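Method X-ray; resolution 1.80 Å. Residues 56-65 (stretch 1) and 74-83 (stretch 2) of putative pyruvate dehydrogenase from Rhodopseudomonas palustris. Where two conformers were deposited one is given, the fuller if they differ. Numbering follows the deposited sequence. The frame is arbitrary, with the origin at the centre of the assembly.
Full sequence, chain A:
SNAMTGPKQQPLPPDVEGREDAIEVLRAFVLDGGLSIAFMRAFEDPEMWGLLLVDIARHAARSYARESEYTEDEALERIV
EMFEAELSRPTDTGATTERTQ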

# COMPACT_ATOMS: atom_id res chain seq x y z
N ILE A 56 7.01 2.78 -0.22
CA ILE A 56 6.55 2.26 1.05
C ILE A 56 7.71 1.53 1.79
O ILE A 56 7.92 1.76 2.97
CB ILE A 56 5.36 1.30 0.89
CG1 ILE A 56 4.11 2.05 0.41
CG2 ILE A 56 5.02 0.59 2.20
CD1 ILE A 56 3.00 1.11 -0.04
N ALA A 57 8.45 0.68 1.08
CA ALA A 57 9.53 -0.07 1.71
C ALA A 57 10.60 0.86 2.26
O ALA A 57 11.09 0.67 3.39
CB ALA A 57 10.15 -1.05 0.73
N ARG A 58 10.97 1.87 1.48
CA ARG A 58 12.03 2.77 1.89
C ARG A 58 11.55 3.64 3.04
O ARG A 58 12.26 3.82 4.03
CB ARG A 58 12.55 3.61 0.72
CG ARG A 58 13.36 2.82 -0.32
CD ARG A 58 14.34 3.72 -1.03
NE ARG A 58 14.98 3.10 -2.18
CZ ARG A 58 16.06 2.32 -2.13
NH1 ARG A 58 16.63 2.05 -0.97
NH2 ARG A 58 16.56 1.81 -3.24
N HIS A 59 10.32 4.13 2.95
CA HIS A 59 9.74 4.89 4.03
C HIS A 59 9.72 4.06 5.32
O HIS A 59 10.13 4.55 6.37
CB HIS A 59 8.34 5.37 3.71
CG HIS A 59 7.65 5.97 4.89
ND1 HIS A 59 7.86 7.28 5.27
CD2 HIS A 59 6.84 5.42 5.81
CE1 HIS A 59 7.15 7.52 6.36
NE2 HIS A 59 6.54 6.41 6.71
N ALA A 60 9.27 2.81 5.23
CA ALA A 60 9.23 1.93 6.39
C ALA A 60 10.62 1.70 6.99
O ALA A 60 10.77 1.68 8.21
CB ALA A 60 8.63 0.56 6.02
N ALA A 61 11.60 1.51 6.13
CA ALA A 61 12.98 1.26 6.59
C ALA A 61 13.52 2.47 7.35
O ALA A 61 14.16 2.32 8.41
CB ALA A 61 13.86 0.95 5.41
N ARG A 62 13.26 3.66 6.82
CA ARG A 62 13.68 4.90 7.47
C ARG A 62 13.08 5.02 8.87
O ARG A 62 13.79 5.32 9.85
CB ARG A 62 13.27 6.13 6.65
CG ARG A 62 14.17 6.42 5.47
CD ARG A 62 13.62 7.56 4.60
NE ARG A 62 13.30 8.79 5.33
CZ ARG A 62 14.12 9.83 5.51
NH1 ARG A 62 13.68 10.89 6.18
NH2 ARG A 62 15.38 9.82 5.06
N SER A 63 11.78 4.78 8.96
CA SER A 63 11.08 4.83 10.23
C SER A 63 11.52 3.74 11.19
O SER A 63 11.61 3.98 12.39
CB SER A 63 9.58 4.73 10.02
OG SER A 63 9.16 5.75 9.15
N TYR A 64 11.78 2.55 10.67
CA TYR A 64 12.25 1.44 11.48
C TYR A 64 13.63 1.76 12.07
O TYR A 64 13.90 1.46 13.24
CB TYR A 64 12.32 0.18 10.62
CG TYR A 64 12.50 -1.14 11.33
CD1 TYR A 64 12.36 -1.28 12.72
CD2 TYR A 64 12.75 -2.28 10.59
CE1 TYR A 64 12.51 -2.52 13.33
CE2 TYR A 64 12.89 -3.51 11.19
CZ TYR A 64 12.77 -3.63 12.55
OH TYR A 64 12.91 -4.87 13.11
N ALA A 65 14.49 2.33 11.24
CA ALA A 65 15.85 2.68 11.67
C ALA A 65 15.83 3.76 12.76
O ALA A 65 16.67 3.75 13.66
CB ALA A 65 16.70 3.12 10.47
N GLU A 74 20.14 -1.98 7.10
CA GLU A 74 19.77 -3.16 7.88
C GLU A 74 18.25 -3.24 8.06
O GLU A 74 17.66 -4.32 7.97
CB GLU A 74 20.43 -3.14 9.26
CG GLU A 74 21.94 -3.32 9.21
CD GLU A 74 22.62 -2.97 10.52
OE1 GLU A 74 22.00 -2.35 11.41
OE2 GLU A 74 23.80 -3.32 10.64
N ALA A 75 17.62 -2.11 8.35
CA ALA A 75 16.16 -2.08 8.48
C ALA A 75 15.47 -2.51 7.18
O ALA A 75 14.50 -3.28 7.20
CB ALA A 75 15.68 -0.70 8.89
N LEU A 76 15.97 -2.02 6.05
CA LEU A 76 15.38 -2.39 4.78
C LEU A 76 15.57 -3.88 4.53
O LEU A 76 14.63 -4.54 4.11
CB LEU A 76 15.99 -1.61 3.63
CG LEU A 76 15.35 -1.84 2.27
CD1 LEU A 76 13.87 -1.40 2.25
CD2 LEU A 76 16.19 -1.04 1.27
N GLU A 77 16.76 -4.41 4.80
CA GLU A 77 16.97 -5.87 4.66
C GLU A 77 15.96 -6.69 5.48
O GLU A 77 15.40 -7.67 4.99
CB GLU A 77 18.41 -6.25 5.05
CG GLU A 77 18.64 -7.75 5.27
CD GLU A 77 18.52 -8.60 4.00
OE1 GLU A 77 18.53 -8.02 2.89
OE2 GLU A 77 18.45 -9.87 4.11
N ARG A 78 15.75 -6.28 6.73
CA ARG A 78 14.82 -6.94 7.62
C ARG A 78 13.39 -6.91 7.09
O ARG A 78 12.68 -7.92 7.10
CB ARG A 78 14.85 -6.30 9.01
CG ARG A 78 16.11 -6.52 9.82
CD ARG A 78 16.31 -7.97 10.23
NE ARG A 78 15.07 -8.74 10.36
CZ ARG A 78 14.39 -8.94 11.49
NH1 ARG A 78 14.76 -8.40 12.67
NH2 ARG A 78 13.30 -9.67 11.42
N ILE A 79 12.97 -5.74 6.62
CA ILE A 79 11.64 -5.60 6.02
C ILE A 79 11.47 -6.50 4.79
O ILE A 79 10.44 -7.20 4.68
CB ILE A 79 11.30 -4.13 5.70
CG1 ILE A 79 11.03 -3.39 7.02
CG2 ILE A 79 10.08 -4.04 4.75
CD1 ILE A 79 11.10 -1.90 6.92
N VAL A 80 12.47 -6.54 3.92
CA VAL A 80 12.44 -7.41 2.75
C VAL A 80 12.38 -8.89 3.16
O VAL A 80 11.65 -9.66 2.55
CB VAL A 80 13.60 -7.15 1.78
CG1 VAL A 80 13.59 -8.19 0.64
CG2 VAL A 80 13.50 -5.71 1.20
N GLU A 81 13.13 -9.29 4.20
CA GLU A 81 13.03 -10.66 4.74
C GLU A 81 11.62 -11.00 5.21
O GLU A 81 11.09 -12.08 4.93
CB GLU A 81 14.02 -10.87 5.90
CG GLU A 81 15.47 -10.86 5.46
CD GLU A 81 16.47 -10.79 6.62
OE1 GLU A 81 16.09 -10.84 7.81
OE2 GLU A 81 17.67 -10.68 6.32
N MSE A 82 10.99 -10.07 5.93
CA MSE A 82 9.63 -10.29 6.39
C MSE A 82 8.62 -10.36 5.25
O MSE A 82 7.73 -11.21 5.25
CB MSE A 82 9.24 -9.22 7.41
CG MSE A 82 9.92 -9.41 8.74
SE MSE A 82 9.51 -7.97 9.97
CE MSE A 82 11.15 -6.97 9.78
N PHE A 83 8.79 -9.47 4.28
CA PHE A 83 8.03 -9.48 3.01
C PHE A 83 8.13 -10.84 2.32
O PHE A 83 7.12 -11.43 1.93
CB PHE A 83 8.57 -8.36 2.10
CG PHE A 83 8.15 -8.45 0.65
CD1 PHE A 83 6.90 -8.01 0.24
CD2 PHE A 83 9.02 -8.94 -0.31
CE1 PHE A 83 6.54 -8.06 -1.09
CE2 PHE A 83 8.63 -9.01 -1.66
CZ PHE A 83 7.40 -8.58 -2.04

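How do the two helices come so close at Ala75? Their axes approach to 8.1 Å, crossing at 123°, and small residues meet there. Ala75 CB points toward the other helix and lies 3.4 Å from Ala61 O and 3.7 Å from Tyr64 CD2; a methyl group fills this narrow space without needing a polar partner.

What does Leu76 add, when its CA-to-CB bond points sideways? Its CA is only 4.7 Å from the CA of Ala61, and Ala61 CB packs 3.8 Å from Leu76 CB. The side chain (chi1 t, chi2 p) then reaches across, bringing Leu76 CD1 to 4.0 Å from Ala57 CB, while Leu76 CD2 lies 3.8 Å from Arg58 NH1.

What do Arg78 and Ile79 do next? Arg78 CB lies at the edge of the Tyr64 ring. Ile79 is a knob among Ala57, Ala60, Ala61 and Tyr64, extended by its m, t rotamer so that Ile79 CD1 sits 3.6 Å from Ala60 CB. The alanines leave room for this longer, buried side chain.

What does Met82 contribute? This selenomethionine puts CE 4.1 Å from Tyr64 CE2, helping to enclose the Tyr64 ring, the reciprocal knob, among Ala75, Arg78, Ile79 and Met82. No hydrogen bond crosses between the stretches; apolar packing joins them, burying 443 Å².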